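Local coordinates for dihydropteroate synthase (Anaplasma phagocytophilum, PDB 6UCZ), which probably catalyses the joining of a hydroxymethyl-dihydropterin diphosphate to p-aminobenzoate, giving the folate precursor dihydropteroate, at residues Lys31-Leu36 and Val69-Ala74; Asp130-Gln135 and Ser150-Ile155; Gly136-Pro141 and Ile154-His159; Met143-Ala148 and Ile193-Val198. One frame throughout, in Å; residues are numbered along the deposited sequence. Where two conformers were deposited one is given.

Interaction 1. Residues Lys31-Leu36 and Val69-Ala74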
loop_
_atom_site.group_PDB
_atom_site.type_symbol
_atom_site.label_atom_id
_atom_site.label_comp_id
_atom_site.label_asym_id
_atom_site.label_seq_id
_atom_site.Cartn_x
_atom_site.Cartn_y
_atom_site.Cartn_z
ATOM N N LYS A 31 2.089 -6.640 -9.765
ATOM C CA LYS A 31 0.643 -6.510 -9.679
ATOM C C LYS A 31 0.231 -5.058 -9.456
ATOM O O LYS A 31 0.905 -4.315 -8.742
ATOM C CB LYS A 31 0.091 -7.392 -8.553
ATOM C CG LYS A 31 0.142 -8.887 -8.890
ATOM C CD LYS A 31 -0.500 -9.711 -7.781
ATOM C CE LYS A 31 -0.487 -11.213 -8.084
ATOM N NZ LYS A 31 -1.276 -11.593 -9.290
ATOM N N ILE A 32 -0.882 -4.666 -10.078
ATOM C CA ILE A 32 -1.437 -3.324 -9.952
ATOM C C ILE A 32 -2.432 -3.314 -8.800
ATOM O O ILE A 32 -3.446 -4.024 -8.837
ATOM C CB ILE A 32 -2.123 -2.876 -11.248
ATOM C CG1 ILE A 32 -1.147 -2.920 -12.429
ATOM C CG2 ILE A 32 -2.690 -1.472 -11.065
ATOM C CD1 ILE A 32 -1.805 -2.646 -13.760
ATOM N N VAL A 33 -2.158 -2.492 -7.791
ATOM C CA VAL A 33 -3.048 -2.312 -6.650
ATOM C C VAL A 33 -3.727 -0.961 -6.842
ATOM O O VAL A 33 -3.127 0.097 -6.604
ATOM C CB VAL A 33 -2.283 -2.388 -5.328
ATOM C CG1 VAL A 33 -3.225 -2.206 -4.137
ATOM C CG2 VAL A 33 -1.519 -3.704 -5.241
ATOM N N GLY A 34 -4.987 -0.996 -7.267
ATOM C CA GLY A 34 -5.732 0.230 -7.499
ATOM C C GLY A 34 -6.262 0.812 -6.198
ATOM O O GLY A 34 -6.859 0.102 -5.381
ATOM N N ILE A 35 -6.076 2.117 -6.029
ATOM C CA ILE A 35 -6.460 2.804 -4.801
ATOM C C ILE A 35 -7.932 3.181 -4.880
ATOM O O ILE A 35 -8.374 3.837 -5.832
ATOM C CB ILE A 35 -5.583 4.047 -4.574
ATOM C CG1 ILE A 35 -4.126 3.648 -4.345
ATOM C CG2 ILE A 35 -6.121 4.902 -3.414
ATOM C CD1 ILE A 35 -3.153 4.833 -4.454
ATOM N N LEU A 36 -8.687 2.793 -3.856
ATOM C CA LEU A 36 -10.104 3.102 -3.739
ATOM C C LEU A 36 -10.289 3.759 -2.373
ATOM O O LEU A 36 -10.361 3.082 -1.343
ATOM C CB LEU A 36 -10.958 1.845 -3.898
ATOM C CG LEU A 36 -12.462 2.069 -3.764
ATOM C CD1 LEU A 36 -12.915 3.279 -4.533
ATOM C CD2 LEU A 36 -13.200 0.839 -4.238
ATOM N N VAL A 69 -5.584 -5.881 -7.881
ATOM C CA VAL A 69 -6.099 -5.763 -6.516
ATOM C C VAL A 69 -6.765 -4.400 -6.384
ATOM O O VAL A 69 -6.284 -3.414 -6.952
ATOM C CB VAL A 69 -4.979 -5.898 -5.452
ATOM C CG1 VAL A 69 -5.571 -5.973 -4.034
ATOM C CG2 VAL A 69 -4.089 -7.121 -5.728
ATOM N N ILE A 70 -7.877 -4.339 -5.646
ATOM C CA ILE A 70 -8.499 -3.073 -5.262
ATOM C C ILE A 70 -8.210 -2.848 -3.782
ATOM O O ILE A 70 -8.634 -3.645 -2.933
ATOM C CB ILE A 70 -10.015 -3.065 -5.518
ATOM C CG1 ILE A 70 -10.346 -3.528 -6.937
ATOM C CG2 ILE A 70 -10.579 -1.675 -5.247
ATOM C CD1 ILE A 70 -9.869 -2.584 -8.014
ATOM N N ASP A 71 -7.507 -1.763 -3.474
ATOM C CA ASP A 71 -7.148 -1.409 -2.104
ATOM C C ASP A 71 -8.163 -0.399 -1.577
ATOM O O ASP A 71 -8.171 0.760 -2.001
ATOM C CB ASP A 71 -5.727 -0.848 -2.053
ATOM C CG ASP A 71 -5.253 -0.562 -0.640
ATOM O OD1 ASP A 71 -5.363 -1.466 0.213
ATOM O OD2 ASP A 71 -4.734 0.556 -0.389
ATOM N N VAL A 72 -9.006 -0.836 -0.642
ATOM C CA VAL A 72 -10.104 -0.025 -0.129
ATOM C C VAL A 72 -9.688 0.587 1.206
ATOM O O VAL A 72 -9.343 -0.130 2.154
ATOM C CB VAL A 72 -11.384 -0.853 0.037
ATOM C CG1 VAL A 72 -12.562 0.068 0.373
ATOM C CG2 VAL A 72 -11.658 -1.709 -1.214
ATOM N N GLY A 73 -9.772 1.908 1.297
ATOM C CA GLY A 73 -9.393 2.595 2.514
ATOM C C GLY A 73 -10.366 3.685 2.906
ATOM O O GLY A 73 -10.941 4.359 2.045
ATOM N N ALA A 74 -10.567 3.859 4.206
ATOM C CA ALA A 74 -11.531 4.821 4.710
ATOM C C ALA A 74 -10.935 5.855 5.645
ATOM O O ALA A 74 -11.673 6.732 6.113
ATOM C CB ALA A 74 -12.668 4.097 5.446
#
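Val33 and Val69 lie side by side on one face of a parallel strand pair, with Val33 CG2 4.1 Å from Val69 CB. The other methyl, Val33 CG1, stands anti to the backbone N (chi1 -180°), which carries it forward along the strand to 3.5 Å from Asp71 CB. On the opposite face, Leu36 reaches back over its partner strand: Leu36 CD2 approaches Ile70 CG2 at 3.8 Å, while Val72 flanks it less closely. Gly34, paired with Ile70, adds no side chain to the face that Leu36 and Ile70 share. Five backbone hydrogen bonds alternate between the strands, from Val69 N to Ile32 O at the start to Gly73 N to Leu36 O at the end; the straightest runs from Asp71 N to Gly34 O (2.7 Å, N-H...O 170°). These are the first two strands of the TIM-barrel fold of dihydropteroate synthases, and the faces differ accordingly. Leu36 and Ile70 are branched aliphatics suited to packing against helix 52-64. Val33, Ile35 and Asp71 point to the barrel interior, where the side chain of Ile35 lies about 4 Å from the bound pterin-6-yl-methyl-monophosphate, nearest atoms. The main partner of the buried Asp71 carboxylate is Arg274, salt-bridged to OD2, and its positive charge probably offsets the nearby Asp114. OD2 also accepts from Asn133 ND2, while Ser112 OG binds OD1.

Interaction 2. Residues Asp130-Gln135 and Ser150-Ile155. With PMM (pterin-6-yl-methyl-monophosphate), chain C.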
loop_
_atom_site.group_PDB
_atom_site.type_symbol
_atom_site.label_atom_id
_atom_site.label_comp_id
_atom_site.label_asym_id
_atom_site.label_seq_id
_atom_site.Cartn_x
_atom_site.Cartn_y
_atom_site.Cartn_z
ATOM N N ASP A 130 -8.819 -10.277 0.522
ATOM C CA ASP A 130 -7.659 -11.121 0.275
ATOM C C ASP A 130 -6.389 -10.625 0.943
ATOM O O ASP A 130 -5.491 -11.431 1.202
ATOM C CB ASP A 130 -7.417 -11.230 -1.236
ATOM C CG ASP A 130 -8.633 -11.761 -1.970
ATOM O OD1 ASP A 130 -8.814 -12.989 -1.959
ATOM O OD2 ASP A 130 -9.418 -10.956 -2.512
ATOM N N TYR A 131 -6.283 -9.327 1.206
ATOM C CA TYR A 131 -5.091 -8.747 1.807
ATOM C C TYR A 131 -5.485 -7.840 2.955
ATOM O O TYR A 131 -6.491 -7.130 2.870
ATOM C CB TYR A 131 -4.270 -7.871 0.820
ATOM C CG TYR A 131 -3.780 -8.518 -0.452
ATOM C CD1 TYR A 131 -4.628 -8.723 -1.531
ATOM C CD2 TYR A 131 -2.442 -8.850 -0.595
ATOM C CE1 TYR A 131 -4.161 -9.302 -2.711
ATOM C CE2 TYR A 131 -1.966 -9.417 -1.751
ATOM C CZ TYR A 131 -2.821 -9.638 -2.811
ATOM O OH TYR A 131 -2.317 -10.207 -3.952
ATOM N N ILE A 132 -4.670 -7.840 4.007
ATOM C CA ILE A 132 -4.595 -6.706 4.919
ATOM C C ILE A 132 -3.471 -5.797 4.442
ATOM O O ILE A 132 -2.308 -6.215 4.367
ATOM C CB ILE A 132 -4.334 -7.137 6.368
ATOM C CG1 ILE A 132 -5.325 -8.199 6.845
ATOM C CG2 ILE A 132 -4.382 -5.905 7.287
ATOM C CD1 ILE A 132 -4.952 -8.753 8.202
ATOM N N ASN A 133 -3.800 -4.564 4.102
ATOM C CA ASN A 133 -2.772 -3.565 3.824
ATOM C C ASN A 133 -2.588 -2.801 5.133
ATOM O O ASN A 133 -3.215 -1.770 5.367
ATOM C CB ASN A 133 -3.173 -2.670 2.658
ATOM C CG ASN A 133 -2.205 -1.533 2.446
ATOM O OD1 ASN A 133 -1.080 -1.545 2.961
ATOM N ND2 ASN A 133 -2.650 -0.520 1.717
ATOM N N ASP A 134 -1.734 -3.337 6.006
ATOM C CA ASP A 134 -1.575 -2.791 7.359
ATOM C C ASP A 134 -0.666 -1.584 7.274
ATOM O O ASP A 134 0.541 -1.665 7.527
ATOM C CB ASP A 134 -1.012 -3.828 8.324
ATOM C CG ASP A 134 -0.798 -3.263 9.732
ATOM O OD1 ASP A 134 -1.317 -2.166 10.039
ATOM O OD2 ASP A 134 -0.104 -3.922 10.532
ATOM N N GLN A 135 -1.278 -0.432 6.988
ATOM C CA GLN A 135 -0.525 0.811 6.884
ATOM C C GLN A 135 0.089 1.217 8.222
ATOM O O GLN A 135 1.031 2.012 8.248
ATOM C CB GLN A 135 -1.473 1.897 6.388
ATOM C CG GLN A 135 -0.844 3.225 6.098
ATOM C CD GLN A 135 -1.876 4.318 5.926
ATOM O OE1 GLN A 135 -1.586 5.493 6.161
ATOM N NE2 GLN A 135 -3.097 3.936 5.524
ATOM N N SER A 150 -6.496 -15.794 9.967
ATOM C CA SER A 150 -7.262 -15.621 8.749
ATOM C C SER A 150 -6.525 -16.082 7.510
ATOM O O SER A 150 -7.126 -16.082 6.430
ATOM C CB SER A 150 -7.653 -14.145 8.565
ATOM O OG SER A 150 -6.515 -13.361 8.216
ATOM N N SER A 151 -5.253 -16.467 7.623
ATOM C CA SER A 151 -4.443 -16.947 6.508
ATOM C C SER A 151 -4.259 -15.883 5.426
ATOM O O SER A 151 -3.810 -16.198 4.315
ATOM C CB SER A 151 -5.017 -18.234 5.898
ATOM O OG SER A 151 -6.286 -18.008 5.310
ATOM N N ALA A 152 -4.622 -14.637 5.720
ATOM C CA ALA A 152 -4.551 -13.558 4.749
ATOM C C ALA A 152 -3.109 -13.179 4.427
ATOM O O ALA A 152 -2.185 -13.384 5.217
ATOM C CB ALA A 152 -5.267 -12.316 5.284
ATOM N N LYS A 153 -2.928 -12.611 3.244
ATOM C CA LYS A 153 -1.677 -11.935 2.945
ATOM C C LYS A 153 -1.705 -10.575 3.629
ATOM O O LYS A 153 -2.767 -9.952 3.774
ATOM C CB LYS A 153 -1.495 -11.778 1.438
ATOM C CG LYS A 153 -1.559 -13.097 0.686
ATOM C CD LYS A 153 -1.544 -12.893 -0.829
ATOM C CE LYS A 153 -2.922 -13.162 -1.431
ATOM N NZ LYS A 153 -2.858 -13.474 -2.891
ATOM N N ILE A 154 -0.536 -10.098 4.048
ATOM C CA ILE A 154 -0.481 -8.838 4.780
ATOM C C ILE A 154 0.675 -7.974 4.301
ATOM O O ILE A 154 1.813 -8.440 4.198
ATOM C CB ILE A 154 -0.408 -9.078 6.304
ATOM C CG1 ILE A 154 -0.202 -7.757 7.041
ATOM C CG2 ILE A 154 0.666 -10.106 6.659
ATOM C CD1 ILE A 154 -0.678 -7.810 8.487
ATOM N N ILE A 155 0.380 -6.713 4.004
ATOM C CA ILE A 155 1.395 -5.695 3.758
ATOM C C ILE A 155 1.627 -4.937 5.057
ATOM O O ILE A 155 0.666 -4.490 5.697
ATOM C CB ILE A 155 0.957 -4.720 2.654
ATOM C CG1 ILE A 155 0.539 -5.484 1.398
ATOM C CG2 ILE A 155 2.095 -3.719 2.330
ATOM C CD1 ILE A 155 -0.277 -4.636 0.440
HETATM N N5 PMM C . 0.156 5.328 1.161
HETATM C C6 PMM C . -1.018 5.796 1.596
HETATM C C7 PMM C . -1.964 4.951 2.146
HETATM N N8 PMM C . -1.794 3.633 2.302
HETATM N N1 PMM C . -0.454 1.811 2.006
HETATM C C2 PMM C . 0.697 1.284 1.604
HETATM N N2 PMM C . 0.915 -0.027 1.753
HETATM N N3 PMM C . 1.704 2.025 1.047
HETATM C C4 PMM C . 1.667 3.385 0.845
HETATM O O4 PMM C . 2.626 3.986 0.362
HETATM C C4A PMM C . 0.402 4.014 1.281
HETATM C C8A PMM C . -0.617 3.173 1.862
HETATM C C9 PMM C . -1.208 7.290 1.502
HETATM O O10 PMM C . -1.367 7.661 0.118
HETATM P PA PMM C . -2.785 8.147 -0.493
HETATM O O1P PMM C . -2.438 8.644 -1.906
HETATM O O2P PMM C . -3.237 9.361 0.307
HETATM O O3P PMM C . -3.767 7.022 -0.475
HETATM O O HOH W 1 -0.336 -12.213 -4.099
#
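Tyr131 and Lys153 both turn CG to the side of their own backbone N (chi1 -58° and -56°). Register puts the two side chains on one face of neighbouring parallel strands; the matching chi1 angles bring ring and chain together, and a bend at chi3 of the lysine folds its end across the ring. The strands, 131-134 and 153-155, belong to a beta-alpha-beta unit of the barrel, joined through helix 143-148. Lys153 CE sits over one face of the phenol, 4.1 Å from the centroid of the Tyr131 ring and displaced toward its rim, a CH-pi contact that uses the long methylene chain of lysine as a hydrophobic arm. Lys153 NZ makes only a weak hydrogen bond to Tyr131 OH, but a water bridges the two more firmly, donating to the hydroxyl and accepting from the ammonium; Glu110 also accepts from Tyr131 OH and forms a salt bridge with Lys153 NZ. On the other face, Ile132 CB packs 4.2 Å from Ile154 CG1, in a layer that meets Met143 and Ala147 of the helix. The strands themselves are tied by Ile132 N to Lys153 O, Ile155 N to Ile132 O (2.8 Å) and Asp134 N to Ile155 O, the last more bent, where Asp134 centres an inverse gamma turn. Beyond Tyr131 toward the barrel mouth, Asn133 offers both ends of its amide to the pterin: ND2 donates to PMM N1 at 3.2 Å, and OD1 accepts from PMM N2 at 2.8 Å in a nearly straight bond (N-H...O 176°).

Interaction 3. Residues Gly136-Pro141 and Ile154-His159. With PMM (pterin-6-yl-methyl-monophosphate), chain C.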
loop_
_atom_site.group_PDB
_atom_site.type_symbol
_atom_site.label_atom_id
_atom_site.label_comp_id
_atom_site.label_asym_id
_atom_site.label_seq_id
_atom_site.Cartn_x
_atom_site.Cartn_y
_atom_site.Cartn_z
ATOM N N GLY A 136 -0.377 0.633 9.327
ATOM C CA GLY A 136 0.228 0.903 10.611
ATOM C C GLY A 136 1.414 0.039 10.936
ATOM O O GLY A 136 2.121 0.324 11.910
ATOM N N GLY A 137 1.664 -1.006 10.144
ATOM C CA GLY A 137 2.792 -1.880 10.407
ATOM C C GLY A 137 2.775 -2.458 11.815
ATOM O O GLY A 137 3.744 -2.312 12.563
ATOM N N LEU A 138 1.663 -3.091 12.188
ATOM C CA LEU A 138 1.469 -3.669 13.518
ATOM C C LEU A 138 1.455 -2.593 14.603
ATOM O O LEU A 138 1.866 -2.827 15.738
ATOM C CB LEU A 138 2.527 -4.733 13.829
ATOM C CG LEU A 138 2.830 -5.737 12.718
ATOM C CD1 LEU A 138 3.764 -6.823 13.246
ATOM C CD2 LEU A 138 1.550 -6.328 12.123
ATOM N N LEU A 139 1.025 -1.383 14.246
ATOM C CA LEU A 139 0.749 -0.382 15.263
ATOM C C LEU A 139 -0.357 -0.870 16.191
ATOM O O LEU A 139 -0.335 -0.596 17.396
ATOM C CB LEU A 139 0.382 0.947 14.603
ATOM C CG LEU A 139 0.002 2.155 15.455
ATOM C CD1 LEU A 139 1.140 2.589 16.384
ATOM C CD2 LEU A 139 -0.368 3.275 14.501
ATOM N N ASP A 140 -1.356 -1.560 15.638
ATOM C CA ASP A 140 -2.334 -2.275 16.463
ATOM C C ASP A 140 -1.720 -3.601 16.906
ATOM O O ASP A 140 -1.428 -4.451 16.052
ATOM C CB ASP A 140 -3.614 -2.517 15.673
ATOM C CG ASP A 140 -4.764 -3.025 16.543
ATOM O OD1 ASP A 140 -4.515 -3.750 17.523
ATOM O OD2 ASP A 140 -5.930 -2.705 16.226
ATOM N N PRO A 141 -1.493 -3.816 18.204
ATOM C CA PRO A 141 -0.851 -5.067 18.651
ATOM C C PRO A 141 -1.678 -6.320 18.390
ATOM O O PRO A 141 -1.136 -7.426 18.512
ATOM C CB PRO A 141 -0.644 -4.845 20.157
ATOM C CG PRO A 141 -0.808 -3.379 20.369
ATOM C CD PRO A 141 -1.758 -2.900 19.320
ATOM N N ILE A 154 -0.536 -10.098 4.048
ATOM C CA ILE A 154 -0.481 -8.838 4.780
ATOM C C ILE A 154 0.675 -7.974 4.301
ATOM O O ILE A 154 1.813 -8.440 4.198
ATOM C CB ILE A 154 -0.408 -9.078 6.304
ATOM C CG1 ILE A 154 -0.202 -7.757 7.041
ATOM C CG2 ILE A 154 0.666 -10.106 6.659
ATOM C CD1 ILE A 154 -0.678 -7.810 8.487
ATOM N N ILE A 155 0.380 -6.713 4.004
ATOM C CA ILE A 155 1.395 -5.695 3.758
ATOM C C ILE A 155 1.627 -4.937 5.057
ATOM O O ILE A 155 0.666 -4.490 5.697
ATOM C CB ILE A 155 0.957 -4.720 2.654
ATOM C CG1 ILE A 155 0.539 -5.484 1.398
ATOM C CG2 ILE A 155 2.095 -3.719 2.330
ATOM C CD1 ILE A 155 -0.277 -4.636 0.440
ATOM N N ILE A 156 2.890 -4.798 5.457
ATOM C CA ILE A 156 3.277 -3.932 6.570
ATOM C C ILE A 156 4.097 -2.781 6.001
ATOM O O ILE A 156 5.056 -3.004 5.249
ATOM C CB ILE A 156 4.040 -4.699 7.666
ATOM C CG1 ILE A 156 5.177 -5.538 7.068
ATOM C CG2 ILE A 156 3.073 -5.582 8.470
ATOM C CD1 ILE A 156 6.054 -6.218 8.140
ATOM N N MET A 157 3.711 -1.551 6.344
ATOM C CA MET A 157 4.291 -0.337 5.771
ATOM C C MET A 157 5.088 0.432 6.821
ATOM O O MET A 157 4.599 0.641 7.938
ATOM C CB MET A 157 3.189 0.574 5.230
ATOM C CG MET A 157 3.735 1.728 4.388
ATOM S SD MET A 157 2.543 3.058 4.251
ATOM C CE MET A 157 2.659 3.780 5.907
ATOM N N HIS A 158 6.294 0.881 6.459
ATOM C CA HIS A 158 7.110 1.660 7.388
ATOM C C HIS A 158 6.574 3.082 7.546
ATOM O O HIS A 158 6.191 3.728 6.568
ATOM C CB HIS A 158 8.563 1.732 6.914
ATOM C CG HIS A 158 9.444 2.513 7.844
ATOM N ND1 HIS A 158 9.524 3.888 7.815
ATOM C CD2 HIS A 158 10.227 2.112 8.876
ATOM C CE1 HIS A 158 10.341 4.301 8.771
ATOM N NE2 HIS A 158 10.789 3.242 9.421
ATOM N N HIS A 159 6.594 3.588 8.783
ATOM C CA HIS A 159 6.268 4.985 9.057
ATOM C C HIS A 159 6.970 5.470 10.325
ATOM O O HIS A 159 7.494 4.679 11.112
ATOM C CB HIS A 159 4.750 5.177 9.158
ATOM C CG HIS A 159 4.120 4.364 10.247
ATOM N ND1 HIS A 159 4.146 4.748 11.569
ATOM C CD2 HIS A 159 3.490 3.167 10.213
ATOM C CE1 HIS A 159 3.533 3.835 12.304
ATOM N NE2 HIS A 159 3.118 2.868 11.504
HETATM N N5 PMM C . 0.156 5.328 1.161
HETATM C C6 PMM C . -1.018 5.796 1.596
HETATM C C7 PMM C . -1.964 4.951 2.146
HETATM N N8 PMM C . -1.794 3.633 2.302
HETATM N N1 PMM C . -0.454 1.811 2.006
HETATM C C2 PMM C . 0.697 1.284 1.604
HETATM N N2 PMM C . 0.915 -0.027 1.753
HETATM N N3 PMM C . 1.704 2.025 1.047
HETATM C C4 PMM C . 1.667 3.385 0.845
HETATM O O4 PMM C . 2.626 3.986 0.362
HETATM C C4A PMM C . 0.402 4.014 1.281
HETATM C C8A PMM C . -0.617 3.173 1.862
HETATM C C9 PMM C . -1.208 7.290 1.502
HETATM O O10 PMM C . -1.367 7.661 0.118
HETATM P PA PMM C . -2.785 8.147 -0.493
HETATM O O1P PMM C . -2.438 8.644 -1.906
HETATM O O2P PMM C . -3.237 9.361 0.307
HETATM O O3P PMM C . -3.767 7.022 -0.475
#
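His159 and Gly136 make the one hydrogen bond of this contact, and around it the packing is close. His159 NE2 donates to Gly136 O at 2.8 Å with the oxygen almost in the plane of the imidazole, so the ring uses its N-H squarely; the carbonyl, by contrast, is met from above its plane, at a C=O...N angle of only 108°. Chi1 of 60° sets His159 CG between its backbone N and carbonyl carbon, which turns the ring back toward the loop, and Gly161 N donates to the other ring nitrogen, fixing its rotation. Gly137 comes close to the end of strand 153-157: its CA is 4.0 Å from Met157 O and 4.1 Å from Ile156 CB. Glycine suits this place both for its positive phi and for its lack of bulk beside the strand. Met157 O is buried here without a polar partner. The hold weakens along the loop. Leu138 touches with one methyl, CD2, which lies 4.0 Å from Ile156 CG2, and by Leu139 the loop is exposed and has left the strand. On the other side of the strand, Met157 turns into the ligand pocket, where its SD lies 3.5 Å from PMM N3. The loop 136-141 thus leads from the C-terminal end of strand 131-134 to helix 143-148, passing over the end of the neighbouring strand. Helix 174-194 closes the outer side: Arg188 binds Gly137 O, Leu192 packs on Leu138, and Trp184 meets the His159 ring edge-to-face.

Interaction 4. Residues Met143-Ala148 and Ile193-Val198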
loop_
_atom_site.group_PDB
_atom_site.type_symbol
_atom_site.label_atom_id
_atom_site.label_comp_id
_atom_site.label_asym_id
_atom_site.label_seq_id
_atom_site.Cartn_x
_atom_site.Cartn_y
_atom_site.Cartn_z
ATOM N N MET A 143 -3.038 -6.871 15.436
ATOM C CA MET A 143 -2.984 -7.176 14.011
ATOM C C MET A 143 -2.372 -8.547 13.731
ATOM O O MET A 143 -2.936 -9.275 12.897
ATOM C CB MET A 143 -2.242 -6.065 13.246
ATOM C CG MET A 143 -2.455 -6.135 11.734
ATOM S SD MET A 143 -4.170 -5.847 11.236
ATOM C CE MET A 143 -4.274 -4.063 11.077
ATOM N N PRO A 144 -1.272 -8.970 14.375
ATOM C CA PRO A 144 -0.727 -10.306 14.059
ATOM C C PRO A 144 -1.698 -11.450 14.308
ATOM O O PRO A 144 -1.757 -12.393 13.508
ATOM C CB PRO A 144 0.505 -10.396 14.968
ATOM C CG PRO A 144 0.921 -8.969 15.154
ATOM C CD PRO A 144 -0.366 -8.215 15.260
ATOM N N ALA A 145 -2.467 -11.397 15.395
ATOM C CA ALA A 145 -3.423 -12.462 15.667
ATOM C C ALA A 145 -4.488 -12.525 14.579
ATOM O O ALA A 145 -4.875 -13.614 14.142
ATOM C CB ALA A 145 -4.062 -12.257 17.046
ATOM N N ILE A 146 -4.947 -11.363 14.104
ATOM C CA ILE A 146 -5.948 -11.322 13.038
ATOM C C ILE A 146 -5.392 -11.913 11.746
ATOM O O ILE A 146 -6.052 -12.715 11.078
ATOM C CB ILE A 146 -6.443 -9.881 12.818
ATOM C CG1 ILE A 146 -7.290 -9.421 13.999
ATOM C CG2 ILE A 146 -7.256 -9.792 11.535
ATOM C CD1 ILE A 146 -8.266 -10.464 14.455
ATOM N N ALA A 147 -4.176 -11.512 11.361
ATOM C CA ALA A 147 -3.600 -12.039 10.127
ATOM C C ALA A 147 -3.378 -13.543 10.220
ATOM O O ALA A 147 -3.676 -14.283 9.273
ATOM C CB ALA A 147 -2.286 -11.322 9.811
ATOM N N ALA A 148 -2.877 -14.016 11.366
ATOM C CA ALA A 148 -2.582 -15.435 11.501
ATOM C C ALA A 148 -3.852 -16.269 11.494
ATOM O O ALA A 148 -3.909 -17.302 10.818
ATOM C CB ALA A 148 -1.799 -15.694 12.790
ATOM N N ILE A 193 5.548 -13.900 12.268
ATOM C CA ILE A 193 5.880 -15.321 12.172
ATOM C C ILE A 193 5.746 -15.995 13.526
ATOM O O ILE A 193 5.233 -17.117 13.631
ATOM C CB ILE A 193 7.294 -15.499 11.589
ATOM C CG1 ILE A 193 7.351 -14.968 10.156
ATOM C CG2 ILE A 193 7.718 -16.960 11.635
ATOM C CD1 ILE A 193 8.732 -15.076 9.529
ATOM N N ALA A 194 6.202 -15.325 14.587
ATOM C CA ALA A 194 6.078 -15.899 15.924
ATOM C C ALA A 194 4.622 -16.100 16.318
ATOM O O ALA A 194 4.305 -17.022 17.075
ATOM C CB ALA A 194 6.782 -15.011 16.951
ATOM N N GLN A 195 3.721 -15.268 15.804
ATOM C CA GLN A 195 2.310 -15.345 16.142
ATOM C C GLN A 195 1.517 -16.179 15.148
ATOM O O GLN A 195 0.283 -16.184 15.207
ATOM C CB GLN A 195 1.731 -13.935 16.245
ATOM C CG GLN A 195 2.316 -13.145 17.406
ATOM C CD GLN A 195 1.428 -12.009 17.862
ATOM O OE1 GLN A 195 0.214 -12.159 17.991
ATOM N NE2 GLN A 195 2.035 -10.847 18.090
ATOM N N GLY A 196 2.194 -16.866 14.234
ATOM C CA GLY A 196 1.556 -17.836 13.371
ATOM C C GLY A 196 1.263 -17.395 11.955
ATOM O O GLY A 196 0.493 -18.076 11.269
ATOM N N VAL A 197 1.837 -16.290 11.493
ATOM C CA VAL A 197 1.679 -15.859 10.105
ATOM C C VAL A 197 2.736 -16.541 9.250
ATOM O O VAL A 197 3.936 -16.462 9.541
ATOM C CB VAL A 197 1.767 -14.331 9.966
ATOM C CG1 VAL A 197 1.737 -13.945 8.480
ATOM C CG2 VAL A 197 0.626 -13.656 10.702
ATOM N N VAL A 198 2.292 -17.199 8.181
ATOM C CA VAL A 198 3.214 -17.893 7.296
ATOM C C VAL A 198 4.103 -16.881 6.584
ATOM O O VAL A 198 3.643 -15.817 6.147
ATOM C CB VAL A 198 2.403 -18.739 6.303
ATOM C CG1 VAL A 198 3.206 -19.040 5.067
ATOM C CG2 VAL A 198 1.928 -20.017 6.976
HETATM O O HOH W 2 -1.738 -10.079 17.947
#
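Pro144 and Gln195 meet by van der Waals contact of a ring with an amide: Pro144 CB sits almost straight over the flat carboxamide, 3.4 Å from Gln195 CD and 3.5 Å from both OE1 and NE2 of Gln195. The extended glutamine chain (chi2 -158°) carries the amide across the first turn of helix 143-148, where a proline fits well because it has no backbone N-H to satisfy. The remaining apolar contacts gather round one methyl. Val197 CG2 wedges against Ala147 CB and Ala148 CB, 3.8 Å from each, and small alanines let the loop backbone come near the helix. Of a different kind is the close methyl-to-carbonyl van der Waals contact of Ala148 CB with Gln195 O, at 3.2 Å. Polar contact between the segments runs through water: one molecule accepts from Ala145 N (3.0 Å), an amide of the first helical turn, and donates to Gln195 OE1 (2.9 Å), the amide end nearer Ala145 N; Gln195 itself is exposed. The shape of the second segment comes from a Schellman motif, in which Gly196 takes the positive phi of the C-prime position; Gly196 N bonds Ile193 O and Val197 N bonds Leu192 O, swinging Val197 in toward the alanines. The contact therefore joins helix 143-148 to the C-terminal end of helix 174-194 on the outer layer of the barrel, while Met143 and Ala147 turn inward to Ile132 of strand 131-134, and Ile146 packs on helix 118-127.

How the interactions relate
From the N terminus, interaction 1 comes first and closes a loop holding helix 52-64, pairing the first two barrel strands before any other contact opens. The remaining three overlap along the chain. Interaction 2 pairs the fourth and fifth strands, across helix 143-148; interaction 3 starts in the loop just after the first of these and ends on the same strand 153-157, sharing Ile154 and Ile155. Interaction 4 opens on the connecting helix and closes at the C-terminal end of helix 174-194, joining the two helices, so it crosses both. Val69 CG2 packs against Tyr131 CE1 at 3.7 Å, bringing interactions 1 and 2 together inside the barrel, while interactions 2 and 3 both reach the pterin ligand.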